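Side-chain contacts in peroxiredoxin (Clostridioides difficile, PDB 6TSB), which degrades chitin through the C-terminal glycosyl hydrolase family 18 domain described here, and probably reduces peroxides through a separate peroxiredoxin domain: residues A[40-45]-A[79-84]; A[62-65]-A[69-72]; A[120-125]-A[163-168]. All coordinates share one frame; numbering follows the deposited sequence.

Contact 1 (A[40-45]-A[79-84]); sequences EYVLGN and NQLLAL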
ATOM      1  N   GLU A  40      20.995 -16.893   4.044  1.00 41.39           N
ATOM      2  CA  GLU A  40      21.423 -15.529   4.418  1.00 41.93           C
ATOM      3  C   GLU A  40      22.922 -15.489   4.680  1.00 42.43           C
ATOM      4  O   GLU A  40      23.473 -16.462   5.233  1.00 39.26           O
ATOM      5  CB  GLU A  40      20.701 -15.028   5.665  1.00 47.11           C
ATOM      6  CG  GLU A  40      19.199 -15.159   5.583  1.00 52.61           C
ATOM      7  CD  GLU A  40      18.432 -14.534   6.742  1.00 48.56           C
ATOM      8  OE1 GLU A  40      18.115 -15.281   7.709  1.00 54.11           O
ATOM      9  OE2 GLU A  40      18.157 -13.318   6.673  1.00 48.98           O
ATOM     10  N   TYR A  41      23.518 -14.380   4.251  1.00 41.18           N
ATOM     11  CA  TYR A  41      24.796 -13.824   4.741  1.00 42.69           C
ATOM     12  C   TYR A  41      24.507 -13.338   6.163  1.00 44.33           C
ATOM     13  O   TYR A  41      23.490 -12.658   6.401  1.00 42.55           O
ATOM     14  CB  TYR A  41      25.366 -12.738   3.801  1.00 38.77           C
ATOM     15  CG  TYR A  41      25.981 -13.279   2.525  1.00 41.94           C
ATOM     16  CD1 TYR A  41      25.195 -13.647   1.439  1.00 44.52           C
ATOM     17  CD2 TYR A  41      27.345 -13.494   2.408  1.00 46.99           C
ATOM     18  CE1 TYR A  41      25.745 -14.187   0.283  1.00 50.69           C
ATOM     19  CE2 TYR A  41      27.910 -14.017   1.253  1.00 47.98           C
ATOM     20  CZ  TYR A  41      27.114 -14.356   0.175  1.00 45.91           C
ATOM     21  OH  TYR A  41      27.657 -14.893  -0.956  1.00 41.78           O
ATOM     22  N   VAL A  42      25.392 -13.708   7.083  1.00 43.11           N
ATOM     23  CA  VAL A  42      25.334 -13.322   8.515  1.00 43.00           C
ATOM     24  C   VAL A  42      26.582 -12.497   8.814  1.00 41.62           C
ATOM     25  O   VAL A  42      27.654 -13.108   8.961  1.00 44.39           O
ATOM     26  CB  VAL A  42      25.271 -14.592   9.375  1.00 43.76           C
ATOM     27  CG1 VAL A  42      25.005 -14.234  10.816  1.00 50.03           C
ATOM     28  CG2 VAL A  42      24.246 -15.570   8.850  1.00 46.11           C
ATOM     29  N   LEU A  43      26.467 -11.171   8.797  1.00 45.48           N
ATOM     30  CA  LEU A  43      27.558 -10.214   9.145  1.00 49.36           C
ATOM     31  C   LEU A  43      27.392  -9.712  10.585  1.00 51.57           C
ATOM     32  O   LEU A  43      26.511  -8.855  10.830  1.00 50.95           O
ATOM     33  CB  LEU A  43      27.507  -9.032   8.176  1.00 48.01           C
ATOM     34  CG  LEU A  43      28.582  -7.974   8.386  1.00 53.84           C
ATOM     35  CD1 LEU A  43      29.976  -8.585   8.229  1.00 55.93           C
ATOM     36  CD2 LEU A  43      28.367  -6.774   7.458  1.00 53.27           C
ATOM     37  N   GLY A  44      28.233 -10.179  11.504  1.00 56.00           N
ATOM     38  CA  GLY A  44      28.191  -9.716  12.902  1.00 53.53           C
ATOM     39  C   GLY A  44      27.534 -10.763  13.772  1.00 55.17           C
ATOM     40  O   GLY A  44      27.590 -11.974  13.389  1.00 51.51           O
ATOM     41  N   ASN A  45      26.926 -10.337  14.881  1.00 51.05           N
ATOM     42  CA  ASN A  45      26.422 -11.263  15.932  1.00 47.57           C
ATOM     43  C   ASN A  45      25.267 -12.112  15.404  1.00 46.39           C
ATOM     44  O   ASN A  45      24.196 -11.590  15.117  1.00 52.12           O
ATOM     45  CB  ASN A  45      25.938 -10.485  17.157  1.00 51.83           C
ATOM     46  CG  ASN A  45      25.636 -11.416  18.307  1.00 50.09           C
ATOM     47  OD1 ASN A  45      24.823 -12.342  18.189  1.00 42.77           O
ATOM     48  ND2 ASN A  45      26.337 -11.177  19.401  1.00 49.43           N
ATOM     49  N   ASN A  79      31.654 -19.766  15.504  1.00 44.76           N
ATOM     50  CA  ASN A  79      31.421 -20.937  16.384  1.00 45.20           C
ATOM     51  C   ASN A  79      29.961 -20.910  16.834  1.00 43.62           C
ATOM     52  O   ASN A  79      29.325 -21.980  16.816  1.00 49.18           O
ATOM     53  CB  ASN A  79      32.386 -20.969  17.565  1.00 52.79           C
ATOM     54  CG  ASN A  79      33.804 -21.270  17.133  1.00 53.47           C
ATOM     55  OD1 ASN A  79      34.739 -20.631  17.609  1.00 49.11           O
ATOM     56  ND2 ASN A  79      33.960 -22.225  16.229  1.00 47.71           N
ATOM     57  N   GLN A  80      29.448 -19.738  17.210  1.00 42.50           N
ATOM     58  CA  GLN A  80      28.035 -19.590  17.644  1.00 46.25           C
ATOM     59  C   GLN A  80      27.132 -20.082  16.513  1.00 47.78           C
ATOM     60  O   GLN A  80      26.289 -20.955  16.746  1.00 55.33           O
ATOM     61  CB  GLN A  80      27.725 -18.140  18.007  1.00 44.26           C
ATOM     62  CG  GLN A  80      26.371 -17.975  18.682  1.00 42.45           C
ATOM     63  CD  GLN A  80      26.093 -16.547  19.060  1.00 38.22           C
ATOM     64  OE1 GLN A  80      27.017 -15.768  19.262  1.00 35.80           O
ATOM     65  NE2 GLN A  80      24.821 -16.197  19.156  1.00 37.87           N
ATOM     66  N   LEU A  81      27.398 -19.612  15.303  1.00 47.64           N
ATOM     67  CA  LEU A  81      26.591 -19.931  14.096  1.00 45.08           C
ATOM     68  C   LEU A  81      26.694 -21.428  13.782  1.00 44.08           C
ATOM     69  O   LEU A  81      25.667 -22.014  13.408  1.00 50.80           O
ATOM     70  CB  LEU A  81      27.072 -19.024  12.961  1.00 44.91           C
ATOM     71  CG  LEU A  81      26.368 -19.197  11.622  1.00 47.31           C
ATOM     72  CD1 LEU A  81      24.919 -18.723  11.697  1.00 47.95           C
ATOM     73  CD2 LEU A  81      27.133 -18.428  10.558  1.00 48.60           C
ATOM     74  N   LEU A  82      27.853 -22.049  14.007  1.00 40.42           N
ATOM     75  CA  LEU A  82      28.094 -23.487  13.745  1.00 45.18           C
ATOM     76  C   LEU A  82      27.247 -24.314  14.698  1.00 51.04           C
ATOM     77  O   LEU A  82      26.899 -25.444  14.321  1.00 49.86           O
ATOM     78  CB  LEU A  82      29.578 -23.837  13.928  1.00 46.59           C
ATOM     79  CG  LEU A  82      30.447 -23.582  12.698  1.00 47.80           C
ATOM     80  CD1 LEU A  82      31.920 -23.650  13.040  1.00 48.66           C
ATOM     81  CD2 LEU A  82      30.117 -24.574  11.603  1.00 46.56           C
ATOM     82  N   ALA A  83      26.982 -23.787  15.892  1.00 47.70           N
ATOM     83  CA  ALA A  83      26.244 -24.506  16.950  1.00 55.30           C
ATOM     84  C   ALA A  83      24.771 -24.700  16.543  1.00 51.52           C
ATOM     85  O   ALA A  83      24.160 -25.648  17.047  1.00 56.04           O
ATOM     86  CB  ALA A  83      26.384 -23.757  18.248  1.00 50.91           C
ATOM     87  N   LEU A  84      24.223 -23.868  15.649  1.00 49.74           N
ATOM     88  CA  LEU A  84      22.840 -24.039  15.111  1.00 49.20           C
ATOM     89  C   LEU A  84      22.658 -25.424  14.486  1.00 46.89           C
ATOM     90  O   LEU A  84      21.512 -25.813  14.330  1.00 49.19           O
ATOM     91  CB  LEU A  84      22.523 -22.969  14.067  1.00 46.37           C
ATOM     92  CG  LEU A  84      22.422 -21.559  14.617  1.00 45.55           C
ATOM     93  CD1 LEU A  84      22.029 -20.581  13.518  1.00 45.22           C
ATOM     94  CD2 LEU A  84      21.434 -21.519  15.779  1.00 47.48           C
TER
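V42 and L81 meet through single methyl groups, with V42 CG2 lying 4.3 Å from L81 CD1, which makes this a light apolar touch between a strand and a helix. L81 carries its CG anti to the backbone N (chi1 180°), which sends the side chain out from the helix toward the strand. V42 likewise directs its CB at the helix, and CG2 is the branch that does the touching. A second meeting point lies nearer the surface, where the amides of N45 and Q80 approach each other with their planes 81° apart. Q80 is fully extended (chi2 179°), and its NE2 comes to 4.0 Å from N45 OD1, too long for a hydrogen bond. The link is indirect instead: T47 OG1 is hydrogen-bonded to both N45 OD1 and Q80 NE2, so one hydroxyl bridges the two amides. Strand 37-43 is part of the beta barrel of the glycosyl hydrolase family 18 fold, and helix 75-83 packs on its outside. V57 of strand 56-64 touches both V42 and L81, and F59 adds to the cover of L81. E40 and Y41 also pair in parallel with a strand of the second subunit, which takes the place beside 37-43 where the last strand of the barrel is expected, consistent with a strand exchange between subunits.

Contact 2 (A[62-65]-A[69-72]); sequences AEID and NLFI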
ATOM      1  N   ALA A  62      35.725 -14.218   6.395  1.00 44.03           N
ATOM      2  CA  ALA A  62      37.176 -14.460   6.562  1.00 41.65           C
ATOM      3  C   ALA A  62      37.902 -13.394   5.729  1.00 45.06           C
ATOM      4  O   ALA A  62      37.274 -12.885   4.783  1.00 41.35           O
ATOM      5  CB  ALA A  62      37.530 -15.865   6.157  1.00 37.22           C
ATOM      6  N   GLU A  63      39.141 -13.037   6.080  1.00 46.35           N
ATOM      7  CA  GLU A  63      39.957 -12.055   5.322  1.00 50.92           C
ATOM      8  C   GLU A  63      41.330 -12.659   4.966  1.00 51.60           C
ATOM      9  O   GLU A  63      41.627 -13.799   5.408  1.00 49.06           O
ATOM     10  CB  GLU A  63      40.041 -10.730   6.094  1.00 56.48           C
ATOM     11  CG  GLU A  63      38.712  -9.994   6.270  1.00 61.31           C
ATOM     12  CD  GLU A  63      37.854  -9.716   5.026  1.00 75.27           C
ATOM     13  OE1 GLU A  63      38.323  -9.954   3.880  1.00 64.51           O
ATOM     14  OE2 GLU A  63      36.685  -9.255   5.195  1.00 79.64           O
ATOM     15  N   ILE A  64      42.103 -11.948   4.123  1.00 49.00           N
ATOM     16  CA  ILE A  64      43.491 -12.315   3.691  1.00 45.63           C
ATOM     17  C   ILE A  64      44.452 -11.266   4.283  1.00 42.99           C
ATOM     18  O   ILE A  64      44.214 -10.074   4.089  1.00 45.36           O
ATOM     19  CB  ILE A  64      43.593 -12.433   2.149  1.00 47.28           C
ATOM     20  CG1 ILE A  64      42.472 -13.280   1.550  1.00 46.61           C
ATOM     21  CG2 ILE A  64      44.940 -12.988   1.692  1.00 46.40           C
ATOM     22  CD1 ILE A  64      42.225 -12.990   0.079  1.00 48.62           C
ATOM     23  N   ASP A  65      45.487 -11.684   5.019  1.00 47.49           N
ATOM     24  CA  ASP A  65      46.480 -10.751   5.634  1.00 51.46           C
ATOM     25  C   ASP A  65      47.610 -10.428   4.644  1.00 54.80           C
ATOM     26  O   ASP A  65      47.596 -10.972   3.510  1.00 46.73           O
ATOM     27  CB  ASP A  65      47.058 -11.326   6.931  1.00 53.90           C
ATOM     28  CG  ASP A  65      47.940 -12.563   6.787  1.00 58.73           C
ATOM     29  OD1 ASP A  65      48.596 -12.744   5.704  1.00 56.63           O
ATOM     30  OD2 ASP A  65      47.958 -13.355   7.757  1.00 52.03           O
ATOM     31  N   ASN A  69      47.759 -15.155   4.196  1.00 47.27           N
ATOM     32  CA  ASN A  69      47.193 -16.133   5.165  1.00 49.71           C
ATOM     33  C   ASN A  69      45.742 -15.745   5.500  1.00 46.81           C
ATOM     34  O   ASN A  69      45.483 -14.565   5.819  1.00 49.10           O
ATOM     35  CB  ASN A  69      48.095 -16.243   6.394  1.00 49.43           C
ATOM     36  CG  ASN A  69      49.437 -16.863   6.064  1.00 51.95           C
ATOM     37  OD1 ASN A  69      49.522 -17.821   5.295  1.00 48.35           O
ATOM     38  ND2 ASN A  69      50.490 -16.339   6.655  1.00 53.66           N
ATOM     39  N   LEU A  70      44.833 -16.713   5.403  1.00 50.10           N
ATOM     40  CA  LEU A  70      43.407 -16.611   5.829  1.00 52.89           C
ATOM     41  C   LEU A  70      43.312 -16.431   7.348  1.00 52.98           C
ATOM     42  O   LEU A  70      43.945 -17.216   8.071  1.00 52.30           O
ATOM     43  CB  LEU A  70      42.668 -17.903   5.472  1.00 52.54           C
ATOM     44  CG  LEU A  70      42.361 -18.165   3.998  1.00 52.84           C
ATOM     45  CD1 LEU A  70      41.542 -19.430   3.870  1.00 52.42           C
ATOM     46  CD2 LEU A  70      41.627 -17.001   3.350  1.00 54.88           C
ATOM     47  N   PHE A  71      42.491 -15.494   7.810  1.00 49.35           N
ATOM     48  CA  PHE A  71      42.075 -15.400   9.230  1.00 51.89           C
ATOM     49  C   PHE A  71      40.601 -14.975   9.328  1.00 52.68           C
ATOM     50  O   PHE A  71      40.097 -14.338   8.410  1.00 47.13           O
ATOM     51  CB  PHE A  71      43.005 -14.430   9.963  1.00 49.62           C
ATOM     52  CG  PHE A  71      42.827 -12.983   9.585  1.00 51.51           C
ATOM     53  CD1 PHE A  71      43.303 -12.501   8.377  1.00 54.71           C
ATOM     54  CD2 PHE A  71      42.184 -12.104  10.443  1.00 56.16           C
ATOM     55  CE1 PHE A  71      43.131 -11.167   8.035  1.00 57.65           C
ATOM     56  CE2 PHE A  71      42.014 -10.769  10.106  1.00 58.59           C
ATOM     57  CZ  PHE A  71      42.489 -10.300   8.900  1.00 59.28           C
ATOM     58  N   ILE A  72      39.976 -15.272  10.469  1.00 52.01           N
ATOM     59  CA  ILE A  72      38.610 -14.845  10.887  1.00 48.45           C
ATOM     60  C   ILE A  72      38.758 -13.687  11.873  1.00 46.55           C
ATOM     61  O   ILE A  72      39.174 -13.892  12.996  1.00 47.34           O
ATOM     62  CB  ILE A  72      37.863 -15.995  11.599  1.00 50.57           C
ATOM     63  CG1 ILE A  72      38.186 -17.404  11.078  1.00 53.82           C
ATOM     64  CG2 ILE A  72      36.374 -15.703  11.617  1.00 48.81           C
ATOM     65  CD1 ILE A  72      37.382 -17.884   9.888  1.00 49.75           C
TER
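The F71 ring stands beside the backbone of E63, I64 and D65, with I64 C, D65 N and the carbonyl oxygen of N69 at its edge, close to the ring plane. E63 CB lies 3.7 Å from F71 CE1 and equally near CZ, while E63 O approaches the ring obliquely. F71 CG sits between the backbone N and the carbonyl carbon (chi1 71°), a torsion that folds the ring back against the opposing strand. The other flat groups are the D65 carboxylate and the N69 amide, whose planes are 84° apart; N69 OD1 is hydrogen-bonded to Q121 NE2 of helix 112-128. D65 OD1 accepts a hydrogen bond from N69 N at 3.0 Å, from above the carboxylate plane, and takes a weak second bond from S67 N. The D65 backbone N in turn donates to N69 O at 3.0 Å, so the two residues grip each other at the mouth of the turn. Strand 70-71 here forms a short beta hairpin branching from the end of barrel strand 56-64. Its E63–F71 pair is of the antiparallel hydrogen-bonded kind: E63 N reaches F71 O at 2.8 Å, and F71 N reaches E63 O at 3.1 Å. I64 and L70 make the adjoining non-hydrogen-bonded pair on the other face, where I64 CG1 lies 4.2 Å from L70 CD2. That face looks to helix 112-128: F118 touches I64, and M125 touches L70. At the barrel end of the hairpin, A62 CB meets I72 CD1 at 4.2 Å, and M125 packs on both.

Contact 3 (A[120-125]-A[163-168]); sequences RQVNQM and TAIRDV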
ATOM      1  N   ARG A 120      44.975 -24.566  -0.231  1.00 42.73           N
ATOM      2  CA  ARG A 120      45.394 -25.363   0.958  1.00 54.09           C
ATOM      3  C   ARG A 120      44.781 -24.730   2.219  1.00 51.99           C
ATOM      4  O   ARG A 120      44.318 -25.472   3.076  1.00 42.73           O
ATOM      5  CB  ARG A 120      46.928 -25.449   1.083  1.00 56.59           C
ATOM      6  CG  ARG A 120      47.451 -26.521   2.044  1.00 66.66           C
ATOM      7  CD  ARG A 120      48.961 -26.503   2.363  1.00 70.80           C
ATOM      8  NE  ARG A 120      49.508 -25.135   2.443  1.00 78.30           N
ATOM      9  CZ  ARG A 120      49.391 -24.288   3.480  1.00 76.85           C
ATOM     10  NH1 ARG A 120      48.784 -24.651   4.598  1.00 80.51           N
ATOM     11  NH2 ARG A 120      49.890 -23.068   3.403  1.00 69.52           N
ATOM     12  N   GLN A 121      44.791 -23.401   2.328  1.00 42.41           N
ATOM     13  CA  GLN A 121      44.317 -22.700   3.538  1.00 45.40           C
ATOM     14  C   GLN A 121      42.788 -22.753   3.597  1.00 48.67           C
ATOM     15  O   GLN A 121      42.233 -22.771   4.704  1.00 46.54           O
ATOM     16  CB  GLN A 121      44.798 -21.258   3.498  1.00 45.22           C
ATOM     17  CG  GLN A 121      46.308 -21.161   3.546  1.00 51.82           C
ATOM     18  CD  GLN A 121      46.739 -19.874   4.193  1.00 56.35           C
ATOM     19  OE1 GLN A 121      46.229 -19.472   5.235  1.00 57.11           O
ATOM     20  NE2 GLN A 121      47.701 -19.226   3.574  1.00 65.26           N
ATOM     21  N   VAL A 122      42.128 -22.730   2.439  1.00 46.78           N
ATOM     22  CA  VAL A 122      40.646 -22.870   2.373  1.00 45.84           C
ATOM     23  C   VAL A 122      40.295 -24.240   2.949  1.00 44.72           C
ATOM     24  O   VAL A 122      39.402 -24.326   3.805  1.00 44.40           O
ATOM     25  CB  VAL A 122      40.122 -22.672   0.940  1.00 41.52           C
ATOM     26  CG1 VAL A 122      38.676 -23.112   0.794  1.00 39.80           C
ATOM     27  CG2 VAL A 122      40.295 -21.215   0.515  1.00 42.46           C
ATOM     28  N   ASN A 123      40.993 -25.278   2.510  1.00 47.67           N
ATOM     29  CA  ASN A 123      40.662 -26.666   2.901  1.00 49.08           C
ATOM     30  C   ASN A 123      40.973 -26.819   4.389  1.00 52.78           C
ATOM     31  O   ASN A 123      40.274 -27.580   5.068  1.00 50.01           O
ATOM     32  CB  ASN A 123      41.419 -27.670   2.051  1.00 47.92           C
ATOM     33  CG  ASN A 123      41.001 -29.093   2.337  1.00 46.57           C
ATOM     34  OD1 ASN A 123      41.820 -29.908   2.748  1.00 46.86           O
ATOM     35  ND2 ASN A 123      39.727 -29.380   2.171  1.00 45.66           N
ATOM     36  N   GLN A 124      41.985 -26.098   4.866  1.00 53.99           N
ATOM     37  CA  GLN A 124      42.377 -26.125   6.285  1.00 53.09           C
ATOM     38  C   GLN A 124      41.267 -25.485   7.115  1.00 45.62           C
ATOM     39  O   GLN A 124      40.884 -26.061   8.116  1.00 49.72           O
ATOM     40  CB  GLN A 124      43.695 -25.406   6.519  1.00 58.10           C
ATOM     41  CG  GLN A 124      44.346 -25.857   7.812  1.00 70.01           C
ATOM     42  CD  GLN A 124      45.068 -24.722   8.494  1.00 79.48           C
ATOM     43  OE1 GLN A 124      46.204 -24.395   8.149  1.00 69.07           O
ATOM     44  NE2 GLN A 124      44.399 -24.122   9.474  1.00 83.02           N
ATOM     45  N   MET A 125      40.781 -24.323   6.724  1.00 45.57           N
ATOM     46  CA  MET A 125      39.689 -23.650   7.464  1.00 43.68           C
ATOM     47  C   MET A 125      38.415 -24.509   7.423  1.00 46.66           C
ATOM     48  O   MET A 125      37.698 -24.549   8.447  1.00 47.86           O
ATOM     49  CB  MET A 125      39.435 -22.270   6.874  1.00 43.03           C
ATOM     50  CG  MET A 125      38.272 -21.563   7.497  1.00 44.54           C
ATOM     51  SD  MET A 125      38.052 -19.997   6.680  1.00 51.10           S
ATOM     52  CE  MET A 125      39.519 -19.164   7.280  1.00 55.50           C
ATOM     53  N   THR A 163      39.539 -23.510  -9.614  1.00 42.21           N
ATOM     54  CA  THR A 163      39.965 -24.881  -9.986  1.00 45.92           C
ATOM     55  C   THR A 163      40.837 -25.439  -8.859  1.00 44.94           C
ATOM     56  O   THR A 163      40.625 -26.593  -8.465  1.00 41.77           O
ATOM     57  CB  THR A 163      40.719 -24.919 -11.328  1.00 50.41           C
ATOM     58  OG1 THR A 163      39.771 -24.634 -12.351  1.00 48.55           O
ATOM     59  CG2 THR A 163      41.373 -26.252 -11.649  1.00 47.67           C
ATOM     60  N   ALA A 164      41.802 -24.650  -8.388  1.00 45.07           N
ATOM     61  CA  ALA A 164      42.733 -25.043  -7.302  1.00 43.14           C
ATOM     62  C   ALA A 164      41.951 -25.306  -6.008  1.00 40.27           C
ATOM     63  O   ALA A 164      42.212 -26.343  -5.388  1.00 49.89           O
ATOM     64  CB  ALA A 164      43.806 -24.000  -7.125  1.00 42.23           C
ATOM     65  N   ILE A 165      40.969 -24.468  -5.665  1.00 42.86           N
ATOM     66  CA  ILE A 165      40.098 -24.695  -4.469  1.00 39.94           C
ATOM     67  C   ILE A 165      39.299 -25.995  -4.647  1.00 41.42           C
ATOM     68  O   ILE A 165      39.348 -26.890  -3.767  1.00 41.90           O
ATOM     69  CB  ILE A 165      39.215 -23.469  -4.222  1.00 39.63           C
ATOM     70  CG1 ILE A 165      40.068 -22.205  -4.072  1.00 38.34           C
ATOM     71  CG2 ILE A 165      38.334 -23.734  -3.020  1.00 40.00           C
ATOM     72  CD1 ILE A 165      39.303 -20.916  -3.918  1.00 34.31           C
ATOM     73  N   ARG A 166      38.621 -26.152  -5.771  1.00 40.87           N
ATOM     74  CA  ARG A 166      37.788 -27.367  -5.993  1.00 42.41           C
ATOM     75  C   ARG A 166      38.642 -28.644  -5.950  1.00 43.88           C
ATOM     76  O   ARG A 166      38.123 -29.710  -5.461  1.00 45.96           O
ATOM     77  CB  ARG A 166      37.020 -27.269  -7.315  1.00 40.09           C
ATOM     78  CG  ARG A 166      36.223 -28.526  -7.663  1.00 40.63           C
ATOM     79  CD  ARG A 166      35.170 -28.866  -6.625  1.00 40.25           C
ATOM     80  NE  ARG A 166      34.025 -27.956  -6.726  1.00 44.15           N
ATOM     81  CZ  ARG A 166      33.016 -27.880  -5.858  1.00 44.65           C
ATOM     82  NH1 ARG A 166      32.992 -28.641  -4.773  1.00 46.98           N
ATOM     83  NH2 ARG A 166      32.038 -27.021  -6.075  1.00 41.43           N
ATOM     84  N   ASP A 167      39.859 -28.593  -6.509  1.00 48.23           N
ATOM     85  CA  ASP A 167      40.782 -29.765  -6.571  1.00 53.05           C
ATOM     86  C   ASP A 167      41.055 -30.250  -5.130  1.00 53.39           C
ATOM     87  O   ASP A 167      41.024 -31.461  -4.899  1.00 49.45           O
ATOM     88  CB  ASP A 167      42.062 -29.458  -7.373  1.00 62.05           C
ATOM     89  CG  ASP A 167      41.917 -29.387  -8.902  1.00 74.59           C
ATOM     90  OD1 ASP A 167      40.792 -29.667  -9.421  1.00 78.10           O
ATOM     91  OD2 ASP A 167      42.935 -29.041  -9.586  1.00 65.58           O
ATOM     92  N   VAL A 168      41.237 -29.335  -4.174  1.00 56.38           N
ATOM     93  CA  VAL A 168      41.600 -29.672  -2.758  1.00 56.77           C
ATOM     94  C   VAL A 168      40.342 -30.028  -1.942  1.00 50.52           C
ATOM     95  O   VAL A 168      40.368 -31.074  -1.312  1.00 45.81           O
ATOM     96  CB  VAL A 168      42.447 -28.543  -2.127  1.00 57.23           C
ATOM     97  CG1 VAL A 168      42.702 -28.727  -0.649  1.00 55.68           C
ATOM     98  CG2 VAL A 168      43.786 -28.428  -2.840  1.00 63.33           C
TER
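Next to I165 and V168, which pack against V122 and N123, the guanidinium group of R166 is held by four partners. Its NH2 makes a salt bridge with D200 OD2 and a hydrogen bond to I198 O, and its NH1 is hydrogen-bonded to the carbonyl oxygens of G170 and K173. These bonds tie helix 154-169 to the loops beyond it, whereas no hydrogen bond joins the two segments themselves. Across the contact the buried apolar pair is V122 and I165, whose side chains cross at about a right angle and whose nearest atoms, V122 CG1 and I165 CG2, are 3.9 Å apart. Both methyl groups are the branches anti to their own backbone N (chi1 of V122 is 167°), and they meet between the two helices. In the barrel, strands 92-98, 133-137 and 174-179 are parallel neighbours, and helices 112-128 and 154-169 are the successive connections between them, giving beta-alpha-beta crossovers. Both helices therefore lie over strand 133-137: V122 rests on I134 and I165 on I136. Further from the sheet, V168 turns its CG1 to the CB of N123, though the modelled approach of these carbons is too short to be trusted. A119 of helix 112-128 touches both A164 and V168, and F118 from the same helix packs on I165.

In the fold
All three contacts lie within the family 18 glycosyl hydrolase domain. Contact 2 is nested in the chain loop closed by contact 1, and their centres are about 17 Å apart without touching. Contacts 2 and 3 do touch, with centres about 14 Å apart: Q121 binds the hairpin twice, NE2 to N69 OD1 at 2.9 Å and OE1 to L70 N at 3.1 Å. Contact 1 stands about 22 Å, centre to centre, from contact 3. In contact 1, Y41 OH is hydrogen-bonded to D135 in the DxxDxDxE signature at strand 133-137, which also underlies contact 3. This signature marks the active-site end of the family 18 barrel, so contact 1 adjoins the probable active site through Y41.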